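Local coordinates for peptide-binding protein (PDB 6SQX), which probably acts as a secreted cysteine endopeptidase of the NlpC/P60 family that cleaves the peptidoglycan of competing bacteria, at residues Y101-H114 with S153-T165. Residues are numbered along the deposited sequence; the frame is centred on the assembly and turned at random.
Sequences YKERSGYDKNYLPH and SLPTSDAFYNNFT. With EDO (1,2-ethanediol), chain H; EDO (1,2-ethanediol), chain S; EDO (1,2-ethanediol), chain U.
Tyr107 and Tyr161 form a single antiparallel bridge, a hydrogen-bonded pair, that ties the loop following helix 90-102 to the long loop between strands 149-152 and 177-181 in the SH3b1-type SH3 region. Both backbone bonds are present: Tyr107 N to Tyr161 O at 2.8 Å, and the nearly linear return bond from Tyr161 N to Tyr107 O.

Around the bridge, Tyr107, Tyr111, Tyr161 and Phe164 gather into an aromatic cluster. Tyr111 and Phe164 form an offset stack, with centroids 4.1 Å apart and planes only 3° from parallel. Phe164 places its ring there with CG between its backbone N and carbonyl carbon (chi1 49°), while its CB also lies over the Tyr111 face in a CH-pi contact. Tyr111 turns an edge onto the face of Tyr161, Tyr111 CE1 lying 3.7 Å from Tyr161 CD2, with the planes almost perpendicular; the Tyr111 hydroxyl is held by Tyr171 N. Phe164 in turn directs an edge at the face of Tyr107, making a second T-shaped pair.

Beyond the bridge, Phe160 swings CG anti to its backbone N, which carries the ring into a pocket bordered by Tyr101, Arg104, Gly106 and His114. Tyr101 CE1 lies over one face of that ring, 3.6 Å from Phe160 CG, although the two rings meet obliquely.

Polar grips fix the turn of Asp108 to Tyr111, a type I beta turn. Asp108 OD1 receives Asn110 N and Leu112 N from opposite faces of its carboxylate, the former closing an Asx turn. Asp158 OD1 likewise takes two amides, Ala159 N and, nearly along its C-O axis, Lys109 N. Stacked on Trp118, His114 donates NE2-H to Ala159 O, with His114 NE2 2.7 Å from Ala159 O and the oxygen lying just 5° out of the imidazole plane.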
loop_
_atom_site.group_PDB
_atom_site.type_symbol
_atom_site.label_atom_id
_atom_site.label_comp_id
_atom_site.label_asym_id
_atom_site.label_seq_id
_atom_site.Cartn_x
_atom_site.Cartn_y
_atom_site.Cartn_z
ATOM N N TYR A 101 20.707 6.161 -8.179
ATOM C CA TYR A 101 20.836 5.194 -9.267
ATOM C C TYR A 101 22.029 5.453 -10.175
ATOM O O TYR A 101 22.550 4.504 -10.780
ATOM C CB TYR A 101 19.530 5.109 -10.055
ATOM C CG TYR A 101 18.486 4.468 -9.188
ATOM C CD1 TYR A 101 18.572 3.108 -8.886
ATOM C CD2 TYR A 101 17.422 5.206 -8.640
ATOM C CE1 TYR A 101 17.637 2.498 -8.069
ATOM C CE2 TYR A 101 16.461 4.593 -7.811
ATOM C CZ TYR A 101 16.588 3.233 -7.522
ATOM O OH TYR A 101 15.671 2.629 -6.700
ATOM N N LYS A 102 22.512 6.700 -10.255
ATOM C CA LYS A 102 23.735 6.949 -11.005
ATOM C C LYS A 102 24.906 6.188 -10.398
ATOM O O LYS A 102 25.774 5.707 -11.123
ATOM C CB LYS A 102 24.048 8.442 -11.056
ATOM C CG LYS A 102 23.366 9.187 -12.197
ATOM C CD LYS A 102 24.208 10.394 -12.629
ATOM C CE LYS A 102 23.377 11.503 -13.286
ATOM N NZ LYS A 102 22.674 11.096 -14.535
ATOM N N GLU A 103 24.900 6.022 -9.079
ATOM C CA GLU A 103 25.981 5.419 -8.314
ATOM C C GLU A 103 25.919 3.898 -8.258
ATOM O O GLU A 103 26.765 3.292 -7.590
ATOM C CB GLU A 103 25.962 5.971 -6.879
ATOM C CG GLU A 103 26.320 7.455 -6.781
ATOM C CD GLU A 103 26.247 7.988 -5.366
ATOM O OE1 GLU A 103 25.799 7.245 -4.459
ATOM O OE2 GLU A 103 26.631 9.164 -5.165
ATOM N N ARG A 104 24.948 3.259 -8.917
ATOM C CA ARG A 104 24.752 1.826 -8.754
ATOM C C ARG A 104 24.697 1.097 -10.086
ATOM O O ARG A 104 24.400 1.674 -11.133
ATOM C CB ARG A 104 23.483 1.509 -7.972
ATOM C CG ARG A 104 23.673 1.642 -6.497
ATOM C CD ARG A 104 22.328 1.677 -5.774
ATOM N NE ARG A 104 22.545 1.716 -4.328
ATOM C CZ ARG A 104 22.929 2.804 -3.666
ATOM N NH1 ARG A 104 23.141 3.935 -4.326
ATOM N NH2 ARG A 104 23.104 2.760 -2.347
ATOM N N SER A 105 25.023 -0.192 -10.013
ATOM C CA SER A 105 24.858 -1.149 -11.088
ATOM C C SER A 105 23.733 -2.101 -10.712
ATOM O O SER A 105 23.531 -2.428 -9.536
ATOM C CB SER A 105 26.127 -1.977 -11.290
ATOM O OG SER A 105 27.251 -1.144 -11.463
ATOM N N GLY A 106 23.003 -2.538 -11.718
ATOM C CA GLY A 106 21.899 -3.433 -11.478
ATOM C C GLY A 106 21.439 -3.988 -12.795
ATOM O O GLY A 106 22.187 -4.000 -13.777
ATOM N N TYR A 107 20.192 -4.443 -12.804
ATOM C CA TYR A 107 19.649 -5.190 -13.934
ATOM C C TYR A 107 18.329 -4.581 -14.347
ATOM O O TYR A 107 17.595 -4.050 -13.509
ATOM C CB TYR A 107 19.414 -6.648 -13.561
ATOM C CG TYR A 107 20.738 -7.295 -13.222
ATOM C CD1 TYR A 107 21.257 -7.184 -11.946
ATOM C CD2 TYR A 107 21.507 -7.948 -14.190
ATOM C CE1 TYR A 107 22.486 -7.700 -11.620
ATOM C CE2 TYR A 107 22.762 -8.486 -13.867
ATOM C CZ TYR A 107 23.245 -8.373 -12.578
ATOM O OH TYR A 107 24.476 -8.915 -12.261
ATOM N N ASP A 108 18.022 -4.691 -15.646
ATOM C CA ASP A 108 16.850 -4.040 -16.213
ATOM C C ASP A 108 15.625 -4.963 -16.222
ATOM O O ASP A 108 15.616 -6.041 -15.621
ATOM C CB ASP A 108 17.162 -3.451 -17.596
ATOM C CG ASP A 108 17.342 -4.491 -18.694
ATOM O OD1 ASP A 108 17.014 -5.696 -18.503
ATOM O OD2 ASP A 108 17.747 -4.050 -19.809
ATOM N N LYS A 109 14.578 -4.540 -16.943
ATOM C CA LYS A 109 13.292 -5.240 -16.929
ATOM C C LYS A 109 13.373 -6.617 -17.581
ATOM O O LYS A 109 12.500 -7.469 -17.339
ATOM C CB LYS A 109 12.226 -4.383 -17.619
ATOM C CG LYS A 109 12.397 -4.291 -19.118
ATOM C CD LYS A 109 11.330 -3.348 -19.740
ATOM C CE LYS A 109 11.344 -3.469 -21.273
ATOM N NZ LYS A 109 10.362 -2.532 -21.928
ATOM N N ASN A 110 14.400 -6.849 -18.385
ATOM C CA ASN A 110 14.641 -8.138 -19.027
ATOM C C ASN A 110 15.794 -8.886 -18.381
ATOM O O ASN A 110 16.303 -9.848 -18.961
ATOM C CB ASN A 110 14.900 -7.953 -20.523
ATOM C CG ASN A 110 13.664 -7.446 -21.266
ATOM O OD1 ASN A 110 13.709 -6.430 -21.979
ATOM N ND2 ASN A 110 12.556 -8.150 -21.109
ATOM N N TYR A 111 16.196 -8.478 -17.174
ATOM C CA TYR A 111 17.248 -9.118 -16.383
ATOM C C TYR A 111 18.630 -8.936 -17.000
ATOM O O TYR A 111 19.572 -9.701 -16.706
ATOM C CB TYR A 111 16.959 -10.601 -16.111
ATOM C CG TYR A 111 15.988 -10.874 -14.982
ATOM C CD1 TYR A 111 15.405 -9.839 -14.239
ATOM C CD2 TYR A 111 15.674 -12.192 -14.628
ATOM C CE1 TYR A 111 14.525 -10.109 -13.147
ATOM C CE2 TYR A 111 14.811 -12.483 -13.566
ATOM C CZ TYR A 111 14.219 -11.445 -12.814
ATOM O OH TYR A 111 13.368 -11.743 -11.759
ATOM N N LEU A 112 18.791 -7.890 -17.947
ATOM C CA LEU A 112 20.102 -7.596 -18.522
ATOM C C LEU A 112 20.781 -6.502 -17.710
ATOM O O LEU A 112 20.109 -5.638 -17.139
ATOM C CB LEU A 112 19.944 -7.100 -19.956
ATOM C CG LEU A 112 19.410 -8.143 -20.938
ATOM C CD1 LEU A 112 19.085 -7.469 -22.253
ATOM C CD2 LEU A 112 20.461 -9.221 -21.149
ATOM N N PRO A 113 22.098 -6.559 -17.595
ATOM C CA PRO A 113 22.799 -5.492 -16.876
ATOM C C PRO A 113 22.464 -4.141 -17.487
ATOM O O PRO A 113 22.392 -3.986 -18.711
ATOM C CB PRO A 113 24.280 -5.830 -17.085
ATOM C CG PRO A 113 24.325 -7.243 -17.540
ATOM C CD PRO A 113 23.006 -7.563 -18.178
ATOM N N HIS A 114 22.255 -3.158 -16.619
ATOM C CA HIS A 114 22.110 -1.790 -17.092
ATOM C C HIS A 114 23.413 -1.286 -17.701
ATOM O O HIS A 114 24.513 -1.571 -17.215
ATOM C CB HIS A 114 21.720 -0.869 -15.946
ATOM C CG HIS A 114 20.249 -0.868 -15.672
ATOM N ND1 HIS A 114 19.328 -0.441 -16.608
ATOM C CD2 HIS A 114 19.533 -1.210 -14.571
ATOM C CE1 HIS A 114 18.113 -0.541 -16.105
ATOM N NE2 HIS A 114 18.204 -1.019 -14.874
ATOM N N SER A 153 9.757 5.881 -9.191
ATOM C CA SER A 153 10.628 6.885 -8.585
ATOM C C SER A 153 11.346 7.739 -9.620
ATOM O O SER A 153 11.820 8.830 -9.276
ATOM C CB SER A 153 11.627 6.212 -7.669
ATOM O OG SER A 153 12.564 5.439 -8.389
ATOM N N LEU A 154 11.497 7.259 -10.849
ATOM C CA LEU A 154 12.067 7.951 -11.995
ATOM C C LEU A 154 11.109 7.735 -13.152
ATOM O O LEU A 154 10.387 6.732 -13.168
ATOM C CB LEU A 154 13.411 7.318 -12.382
ATOM C CG LEU A 154 14.543 7.487 -11.369
ATOM C CD1 LEU A 154 15.751 6.669 -11.818
ATOM C CD2 LEU A 154 14.904 8.984 -11.229
ATOM N N PRO A 155 11.089 8.629 -14.130
ATOM C CA PRO A 155 10.106 8.485 -15.240
ATOM C C PRO A 155 10.552 7.449 -16.258
ATOM O O PRO A 155 11.062 7.761 -17.346
ATOM C CB PRO A 155 10.057 9.894 -15.837
ATOM C CG PRO A 155 11.433 10.478 -15.528
ATOM C CD PRO A 155 11.750 9.948 -14.138
ATOM N N THR A 156 10.346 6.181 -15.889
ATOM C CA THR A 156 10.722 5.070 -16.752
ATOM C C THR A 156 9.935 3.847 -16.327
ATOM O O THR A 156 9.647 3.663 -15.136
ATOM C CB THR A 156 12.233 4.747 -16.678
ATOM O OG1 THR A 156 12.576 3.670 -17.578
ATOM C CG2 THR A 156 12.648 4.366 -15.263
ATOM N N SER A 157 9.562 3.047 -17.325
ATOM C CA SER A 157 8.977 1.741 -17.078
ATOM C C SER A 157 10.036 0.661 -16.927
ATOM O O SER A 157 9.697 -0.481 -16.583
ATOM C CB SER A 157 7.999 1.371 -18.194
ATOM O OG SER A 157 8.648 1.398 -19.450
ATOM N N ASP A 158 11.295 0.995 -17.174
ATOM C CA ASP A 158 12.362 0.022 -17.015
ATOM C C ASP A 158 12.606 -0.180 -15.531
ATOM O O ASP A 158 12.293 0.695 -14.715
ATOM C CB ASP A 158 13.624 0.557 -17.676
ATOM C CG ASP A 158 14.613 -0.557 -18.045
ATOM O OD1 ASP A 158 14.298 -1.750 -17.794
ATOM O OD2 ASP A 158 15.700 -0.257 -18.594
ATOM N N ALA A 159 13.088 -1.376 -15.182
ATOM C CA ALA A 159 13.276 -1.785 -13.796
ATOM C C ALA A 159 14.691 -1.497 -13.336
ATOM O O ALA A 159 15.619 -1.351 -14.150
ATOM C CB ALA A 159 13.021 -3.290 -13.651
ATOM N N PHE A 160 14.856 -1.462 -12.003
ATOM C CA PHE A 160 16.175 -1.625 -11.376
ATOM C C PHE A 160 16.057 -2.790 -10.403
ATOM O O PHE A 160 15.447 -2.640 -9.333
ATOM C CB PHE A 160 16.657 -0.376 -10.620
ATOM C CG PHE A 160 18.043 -0.540 -10.046
ATOM C CD1 PHE A 160 18.242 -1.154 -8.817
ATOM C CD2 PHE A 160 19.137 -0.128 -10.758
ATOM C CE1 PHE A 160 19.514 -1.356 -8.302
ATOM C CE2 PHE A 160 20.423 -0.319 -10.253
ATOM C CZ PHE A 160 20.604 -0.933 -9.019
ATOM N N TYR A 161 16.618 -3.935 -10.797
ATOM C CA TYR A 161 16.735 -5.113 -9.951
ATOM C C TYR A 161 18.173 -5.273 -9.491
ATOM O O TYR A 161 19.115 -4.947 -10.220
ATOM C CB TYR A 161 16.381 -6.376 -10.737
ATOM C CG TYR A 161 14.950 -6.463 -11.184
ATOM C CD1 TYR A 161 13.904 -6.612 -10.245
ATOM C CD2 TYR A 161 14.647 -6.478 -12.540
ATOM C CE1 TYR A 161 12.580 -6.709 -10.659
ATOM C CE2 TYR A 161 13.324 -6.630 -12.982
ATOM C CZ TYR A 161 12.295 -6.715 -12.033
ATOM O OH TYR A 161 10.984 -6.846 -12.443
ATOM N N ASN A 162 18.338 -5.792 -8.278
ATOM C CA ASN A 162 19.620 -6.394 -7.932
ATOM C C ASN A 162 19.703 -7.784 -8.586
ATOM O O ASN A 162 18.737 -8.255 -9.193
ATOM C CB ASN A 162 19.759 -6.485 -6.414
ATOM C CG ASN A 162 19.923 -5.099 -5.749
ATOM O OD1 ASN A 162 20.684 -4.242 -6.239
ATOM N ND2 ASN A 162 19.207 -4.885 -4.653
ATOM N N ASN A 163 20.861 -8.432 -8.491
ATOM C CA ASN A 163 21.060 -9.747 -9.090
ATOM C C ASN A 163 19.927 -10.694 -8.692
ATOM O O ASN A 163 19.708 -10.969 -7.508
ATOM C CB ASN A 163 22.410 -10.313 -8.621
ATOM C CG ASN A 163 22.784 -11.610 -9.326
ATOM O OD1 ASN A 163 21.919 -12.457 -9.567
ATOM N ND2 ASN A 163 24.051 -11.775 -9.656
ATOM N N PHE A 164 19.183 -11.165 -9.688
ATOM C CA PHE A 164 17.955 -11.931 -9.492
ATOM C C PHE A 164 18.218 -13.344 -8.978
ATOM O O PHE A 164 17.249 -14.027 -8.626
ATOM C CB PHE A 164 17.141 -11.930 -10.791
ATOM C CG PHE A 164 17.975 -12.290 -12.003
ATOM C CD1 PHE A 164 18.237 -13.600 -12.291
ATOM C CD2 PHE A 164 18.577 -11.302 -12.788
ATOM C CE1 PHE A 164 19.023 -13.960 -13.387
ATOM C CE2 PHE A 164 19.373 -11.629 -13.889
ATOM C CZ PHE A 164 19.599 -12.973 -14.189
ATOM N N THR A 165 19.483 -13.785 -8.875
ATOM C CA THR A 165 19.779 -15.053 -8.222
ATOM C C THR A 165 19.947 -14.917 -6.713
ATOM O O THR A 165 20.121 -15.928 -6.032
ATOM C CB THR A 165 21.035 -15.705 -8.815
ATOM O OG1 THR A 165 22.193 -14.928 -8.485
ATOM C CG2 THR A 165 20.926 -15.852 -10.340
HETATM C C1 EDO H . 18.374 -1.005 -4.515
HETATM O O1 EDO H . 19.692 -0.435 -4.406
HETATM C C2 EDO H . 17.991 -1.677 -3.207
HETATM O O2 EDO H . 18.968 -2.706 -2.915
HETATM C C1 EDO S . 7.510 -6.956 -18.662
HETATM O O1 EDO S . 7.257 -6.869 -20.069
HETATM C C2 EDO S . 8.836 -7.675 -18.469
HETATM O O2 EDO S . 9.785 -7.143 -19.407
HETATM C C1 EDO U . 14.139 1.511 -2.614
HETATM O O1 EDO U . 13.577 0.745 -1.546
HETATM C C2 EDO U . 15.659 1.468 -2.551
HETATM O O2 EDO U . 16.166 2.583 -3.289
HETATM O O HOH W 1 13.508 4.038 -6.160
HETATM O O HOH W 2 22.738 -4.549 -8.081
HETATM O O HOH W 3 17.231 -1.416 -20.361
HETATM O O HOH W 4 10.628 -6.593 -15.228
HETATM O O HOH W 5 10.893 0.104 -20.455
#